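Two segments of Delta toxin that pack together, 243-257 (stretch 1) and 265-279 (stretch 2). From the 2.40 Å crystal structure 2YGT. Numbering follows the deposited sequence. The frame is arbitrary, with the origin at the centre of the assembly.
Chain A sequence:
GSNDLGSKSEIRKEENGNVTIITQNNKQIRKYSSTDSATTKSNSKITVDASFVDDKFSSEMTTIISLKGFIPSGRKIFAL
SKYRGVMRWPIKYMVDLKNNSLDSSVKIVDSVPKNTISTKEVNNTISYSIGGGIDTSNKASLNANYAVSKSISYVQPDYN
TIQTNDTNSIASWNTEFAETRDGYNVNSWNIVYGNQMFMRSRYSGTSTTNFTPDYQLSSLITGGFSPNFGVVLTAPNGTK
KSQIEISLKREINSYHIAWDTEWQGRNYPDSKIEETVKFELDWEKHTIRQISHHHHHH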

# COMPACT_ATOMS: atom_id res chain seq x y z
N GLN A 243 -0.22 20.15 -2.70
CA GLN A 243 0.62 19.31 -1.85
C GLN A 243 -0.09 18.04 -1.38
O GLN A 243 -1.31 18.04 -1.17
CB GLN A 243 1.12 20.09 -0.63
CG GLN A 243 2.29 21.02 -0.90
CD GLN A 243 1.87 22.31 -1.58
OE1 GLN A 243 0.75 22.79 -1.40
NE2 GLN A 243 2.78 22.88 -2.36
N ILE A 244 0.68 16.97 -1.24
CA ILE A 244 0.20 15.73 -0.65
C ILE A 244 1.18 15.24 0.41
O ILE A 244 2.36 15.58 0.39
CB ILE A 244 0.03 14.63 -1.71
CG1 ILE A 244 1.40 14.18 -2.23
CG2 ILE A 244 -0.85 15.12 -2.85
CD1 ILE A 244 1.33 12.96 -3.13
N GLU A 245 0.68 14.44 1.35
CA GLU A 245 1.52 13.82 2.36
C GLU A 245 1.30 12.32 2.33
O GLU A 245 0.16 11.86 2.32
CB GLU A 245 1.19 14.32 3.76
CG GLU A 245 1.51 15.77 4.02
CD GLU A 245 1.15 16.18 5.44
OE1 GLU A 245 1.62 15.52 6.39
OE2 GLU A 245 0.38 17.14 5.59
N ILE A 246 2.38 11.56 2.31
CA ILE A 246 2.26 10.11 2.40
C ILE A 246 2.86 9.61 3.71
O ILE A 246 4.00 9.91 4.04
CB ILE A 246 2.93 9.42 1.21
CG1 ILE A 246 2.22 9.83 -0.09
CG2 ILE A 246 2.90 7.91 1.39
CD1 ILE A 246 2.72 9.10 -1.31
N SER A 247 2.06 8.85 4.45
CA SER A 247 2.51 8.30 5.73
C SER A 247 2.61 6.78 5.66
O SER A 247 1.69 6.11 5.20
CB SER A 247 1.55 8.71 6.85
OG SER A 247 1.43 10.11 6.95
N LEU A 248 3.74 6.26 6.11
CA LEU A 248 3.92 4.82 6.24
C LEU A 248 3.94 4.48 7.72
O LEU A 248 4.66 5.11 8.50
CB LEU A 248 5.24 4.39 5.59
CG LEU A 248 5.56 4.97 4.22
CD1 LEU A 248 6.93 4.50 3.76
CD2 LEU A 248 4.50 4.59 3.19
N LYS A 249 3.14 3.50 8.11
CA LYS A 249 3.08 3.08 9.51
C LYS A 249 3.16 1.57 9.62
O LYS A 249 2.57 0.85 8.82
CB LYS A 249 1.78 3.57 10.16
CG LYS A 249 1.40 4.99 9.81
CD LYS A 249 0.00 5.31 10.32
CE LYS A 249 -0.53 6.59 9.70
NZ LYS A 249 -1.91 6.89 10.18
N ARG A 250 3.91 1.10 10.60
CA ARG A 250 4.04 -0.32 10.86
C ARG A 250 3.81 -0.60 12.34
O ARG A 250 4.42 0.04 13.20
CB ARG A 250 5.42 -0.83 10.43
CG ARG A 250 5.64 -2.31 10.65
CD ARG A 250 7.10 -2.68 10.42
NE ARG A 250 7.97 -2.07 11.41
CZ ARG A 250 9.25 -1.80 11.22
NH1 ARG A 250 9.82 -2.08 10.06
NH2 ARG A 250 9.97 -1.23 12.18
N GLU A 251 2.92 -1.54 12.65
CA GLU A 251 2.75 -1.98 14.02
C GLU A 251 3.44 -3.32 14.23
O GLU A 251 3.22 -4.26 13.46
CB GLU A 251 1.27 -2.08 14.40
CG GLU A 251 1.07 -2.49 15.86
CD GLU A 251 -0.39 -2.63 16.24
OE1 GLU A 251 -1.26 -2.14 15.48
OE2 GLU A 251 -0.67 -3.23 17.30
N ILE A 252 4.28 -3.39 15.26
CA ILE A 252 4.97 -4.62 15.59
C ILE A 252 4.34 -5.27 16.81
O ILE A 252 4.02 -4.60 17.78
CB ILE A 252 6.46 -4.36 15.90
CG1 ILE A 252 7.18 -3.82 14.66
CG2 ILE A 252 7.14 -5.62 16.40
CD1 ILE A 252 7.76 -4.90 13.79
N ASN A 253 4.15 -6.59 16.75
CA ASN A 253 3.71 -7.35 17.90
C ASN A 253 4.76 -8.37 18.32
O ASN A 253 5.65 -8.71 17.53
CB ASN A 253 2.37 -8.05 17.62
CG ASN A 253 1.20 -7.10 17.68
OD1 ASN A 253 0.04 -7.51 17.55
ND2 ASN A 253 1.48 -5.82 17.90
N SER A 254 4.67 -8.85 19.55
CA SER A 254 5.61 -9.85 20.05
C SER A 254 4.89 -11.17 20.29
O SER A 254 4.08 -11.29 21.20
CB SER A 254 6.27 -9.37 21.35
OG SER A 254 7.06 -8.21 21.13
N TYR A 255 5.19 -12.15 19.44
CA TYR A 255 4.65 -13.49 19.61
C TYR A 255 5.59 -14.31 20.49
O TYR A 255 6.70 -14.65 20.09
CB TYR A 255 4.46 -14.16 18.25
CG TYR A 255 3.93 -15.58 18.33
CD1 TYR A 255 2.59 -15.83 18.59
CD2 TYR A 255 4.78 -16.67 18.15
CE1 TYR A 255 2.11 -17.13 18.67
CE2 TYR A 255 4.31 -17.96 18.23
CZ TYR A 255 2.97 -18.19 18.48
OH TYR A 255 2.50 -19.48 18.56
N HIS A 256 5.13 -14.61 21.70
CA HIS A 256 5.93 -15.36 22.67
C HIS A 256 5.57 -16.84 22.65
O HIS A 256 4.39 -17.20 22.63
CB HIS A 256 5.68 -14.83 24.08
CG HIS A 256 6.24 -13.47 24.33
ND1 HIS A 256 7.14 -13.20 25.34
CD2 HIS A 256 6.03 -12.29 23.70
CE1 HIS A 256 7.46 -11.92 25.32
NE2 HIS A 256 6.80 -11.34 24.33
N ILE A 257 6.59 -17.70 22.66
CA ILE A 257 6.39 -19.10 23.00
C ILE A 257 7.10 -19.41 24.32
O ILE A 257 8.25 -19.02 24.52
CB ILE A 257 6.86 -20.07 21.89
CG1 ILE A 257 8.34 -19.83 21.55
CG2 ILE A 257 5.99 -19.93 20.66
CD1 ILE A 257 8.92 -20.85 20.60
N GLY A 265 1.76 -20.66 23.16
CA GLY A 265 1.97 -19.44 22.40
C GLY A 265 1.09 -18.29 22.84
O GLY A 265 -0.05 -18.49 23.26
N ARG A 266 1.62 -17.07 22.75
CA ARG A 266 0.84 -15.88 23.05
C ARG A 266 1.36 -14.64 22.33
O ARG A 266 2.56 -14.39 22.29
CB ARG A 266 0.78 -15.62 24.56
CG ARG A 266 0.04 -14.36 24.91
CD ARG A 266 -0.49 -14.40 26.33
NE ARG A 266 -1.63 -13.51 26.49
CZ ARG A 266 -2.43 -13.51 27.54
NH1 ARG A 266 -2.21 -14.36 28.54
NH2 ARG A 266 -3.45 -12.67 27.61
N ASN A 267 0.44 -13.86 21.77
CA ASN A 267 0.79 -12.64 21.05
C ASN A 267 0.51 -11.38 21.87
O ASN A 267 -0.60 -11.19 22.35
CB ASN A 267 0.04 -12.58 19.72
CG ASN A 267 0.46 -11.41 18.87
OD1 ASN A 267 1.60 -11.34 18.42
ND2 ASN A 267 -0.46 -10.48 18.65
N TYR A 268 1.53 -10.54 22.03
CA TYR A 268 1.38 -9.29 22.77
C TYR A 268 1.59 -8.10 21.85
O TYR A 268 2.27 -8.22 20.83
CB TYR A 268 2.41 -9.22 23.91
CG TYR A 268 2.31 -10.32 24.93
CD1 TYR A 268 2.95 -11.54 24.73
CD2 TYR A 268 1.58 -10.14 26.10
CE1 TYR A 268 2.87 -12.54 25.66
CE2 TYR A 268 1.50 -11.15 27.04
CZ TYR A 268 2.14 -12.35 26.82
OH TYR A 268 2.06 -13.36 27.75
N PRO A 269 1.02 -6.95 22.20
CA PRO A 269 1.31 -5.71 21.48
C PRO A 269 2.77 -5.34 21.73
O PRO A 269 3.39 -5.92 22.62
CB PRO A 269 0.40 -4.68 22.15
CG PRO A 269 -0.65 -5.48 22.85
CD PRO A 269 0.02 -6.75 23.27
N ASP A 270 3.31 -4.39 20.96
CA ASP A 270 4.68 -3.97 21.17
C ASP A 270 4.90 -2.49 20.85
O ASP A 270 5.00 -1.66 21.75
CB ASP A 270 5.65 -4.83 20.37
CG ASP A 270 7.09 -4.63 20.78
OD1 ASP A 270 7.40 -4.79 21.98
OD2 ASP A 270 7.93 -4.32 19.91
N SER A 271 4.98 -2.17 19.56
CA SER A 271 5.37 -0.82 19.15
C SER A 271 4.75 -0.39 17.83
O SER A 271 4.28 -1.22 17.05
CB SER A 271 6.89 -0.73 19.07
OG SER A 271 7.41 -1.78 18.27
N LYS A 272 4.75 0.92 17.59
CA LYS A 272 4.25 1.50 16.35
C LYS A 272 5.25 2.50 15.80
O LYS A 272 5.75 3.36 16.53
CB LYS A 272 2.91 2.21 16.59
CG LYS A 272 1.75 1.28 16.90
N ILE A 273 5.55 2.40 14.51
CA ILE A 273 6.37 3.40 13.85
C ILE A 273 5.62 4.06 12.71
O ILE A 273 5.03 3.38 11.86
CB ILE A 273 7.70 2.82 13.34
CG1 ILE A 273 8.64 2.52 14.51
CG2 ILE A 273 8.37 3.79 12.38
CD1 ILE A 273 10.04 2.17 14.08
N GLU A 274 5.63 5.39 12.70
CA GLU A 274 4.97 6.17 11.67
C GLU A 274 5.92 7.21 11.09
O GLU A 274 6.59 7.93 11.83
CB GLU A 274 3.73 6.87 12.25
CG GLU A 274 3.11 7.90 11.32
CD GLU A 274 1.94 8.63 11.97
OE1 GLU A 274 1.19 7.98 12.73
OE2 GLU A 274 1.78 9.84 11.71
N GLU A 275 5.98 7.27 9.76
CA GLU A 275 6.83 8.23 9.08
C GLU A 275 6.06 8.92 7.95
O GLU A 275 5.21 8.30 7.31
CB GLU A 275 8.07 7.53 8.51
CG GLU A 275 9.04 7.04 9.57
CD GLU A 275 10.03 6.01 9.03
OE1 GLU A 275 9.65 5.25 8.12
OE2 GLU A 275 11.17 5.97 9.52
N THR A 276 6.35 10.19 7.72
CA THR A 276 5.61 10.97 6.74
C THR A 276 6.52 11.70 5.75
O THR A 276 7.52 12.32 6.14
CB THR A 276 4.69 12.00 7.42
OG1 THR A 276 3.77 11.31 8.28
CG2 THR A 276 3.92 12.81 6.39
N VAL A 277 6.18 11.62 4.48
CA VAL A 277 6.93 12.30 3.43
C VAL A 277 6.03 13.25 2.66
O VAL A 277 4.91 12.90 2.29
CB VAL A 277 7.55 11.29 2.44
CG1 VAL A 277 8.30 12.01 1.34
CG2 VAL A 277 8.49 10.35 3.18
N LYS A 278 6.50 14.47 2.43
CA LYS A 278 5.71 15.47 1.72
C LYS A 278 6.12 15.59 0.25
O LYS A 278 7.30 15.57 -0.08
CB LYS A 278 5.82 16.83 2.41
CG LYS A 278 5.14 16.90 3.77
CD LYS A 278 5.03 18.34 4.25
N PHE A 279 5.13 15.73 -0.62
CA PHE A 279 5.38 15.90 -2.05
C PHE A 279 4.61 17.09 -2.59
O PHE A 279 3.46 17.31 -2.23
CB PHE A 279 4.98 14.64 -2.83
CG PHE A 279 5.93 13.49 -2.65
CD1 PHE A 279 7.14 13.47 -3.33
CD2 PHE A 279 5.60 12.43 -1.83
CE1 PHE A 279 8.01 12.41 -3.17
CE2 PHE A 279 6.47 11.37 -1.68
CZ PHE A 279 7.68 11.36 -2.35
O HOH W 1 1.42 -2.43 19.30
O HOH W 2 6.31 -6.71 23.23

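The two stretches are neighbouring antiparallel strands of one β-sheet, joined by a long ladder of backbone hydrogen bonds that is interrupted by an irregularity at Pro269 and Asp270. Together they bury 1345 Å² of surface.

From Ile244 to Ile252 the register is regular. Every second residue of the first strand both gives and accepts a backbone bond with its partner. Ile244 pairs this way with Phe279, Ile246 with Val277, Leu248 with Glu275, Arg250 with Ile273 and Ile252 with Ser271. Most of these bonds are short and nearly straight: Val277 N lies 2.8 Å from Ile246 O. The bond from Ser271 N to Ile252 O is longer, at 3.2 Å, and lies beside the irregularity.

There the second strand has one extra residue. Ile252 faces Ser271, but Ser254 faces Tyr268. Asp270 has a psi of -77°, unlike its extended neighbours. Two waters fill in. One links Glu251 OE2 (3.0 Å) to Asp270 N (3.2 Å). The other accepts from Ser254 OG (2.7 Å) and donates to Pro269 O (3.1 Å) and Asp270 OD1 (2.5 Å). Asn253 ND2 bonds back to Ile252 O at 2.8 Å within its own strand. The ladder then resumes: Ser254 N to Tyr268 O and Tyr268 N to Ser254 O are both 2.8 Å, and His256 pairs with Arg266 in the same way.

Side chains alternate between the two faces of the sheet. On the face with Ile244, apolar groups meet at one end. Ile244 CG1 packs 3.7 Å from Phe279 CB, and Ile246 CD1 lies 4.4 Å from Phe279 CE2. Further along this face, Tyr268 turns its ring edge toward the face of His256. The ring planes stand at 74°, and Tyr268 CD1 is 3.3 Å from His256 CD2.

The face with Ser247 is more polar. Ser247 OG and Thr276 OG1 hydrogen-bond at 2.9 Å, and either could donate. Lys249 and Glu274 run side by side, with CG of Lys249 3.7 Å from CG of Glu274. Their charges attract, but Lys249 NZ to Glu274 OE1 is 4.2 Å, beyond a salt bridge. Asn267 ND2 donates to Asn253 OD1 at 3.2 Å, a side-chain link close to the irregularity.

At the far end, Gly265 leaves room for Tyr255. A CB on Gly265 would sit 2.5 Å from Tyr255 OH, a clash.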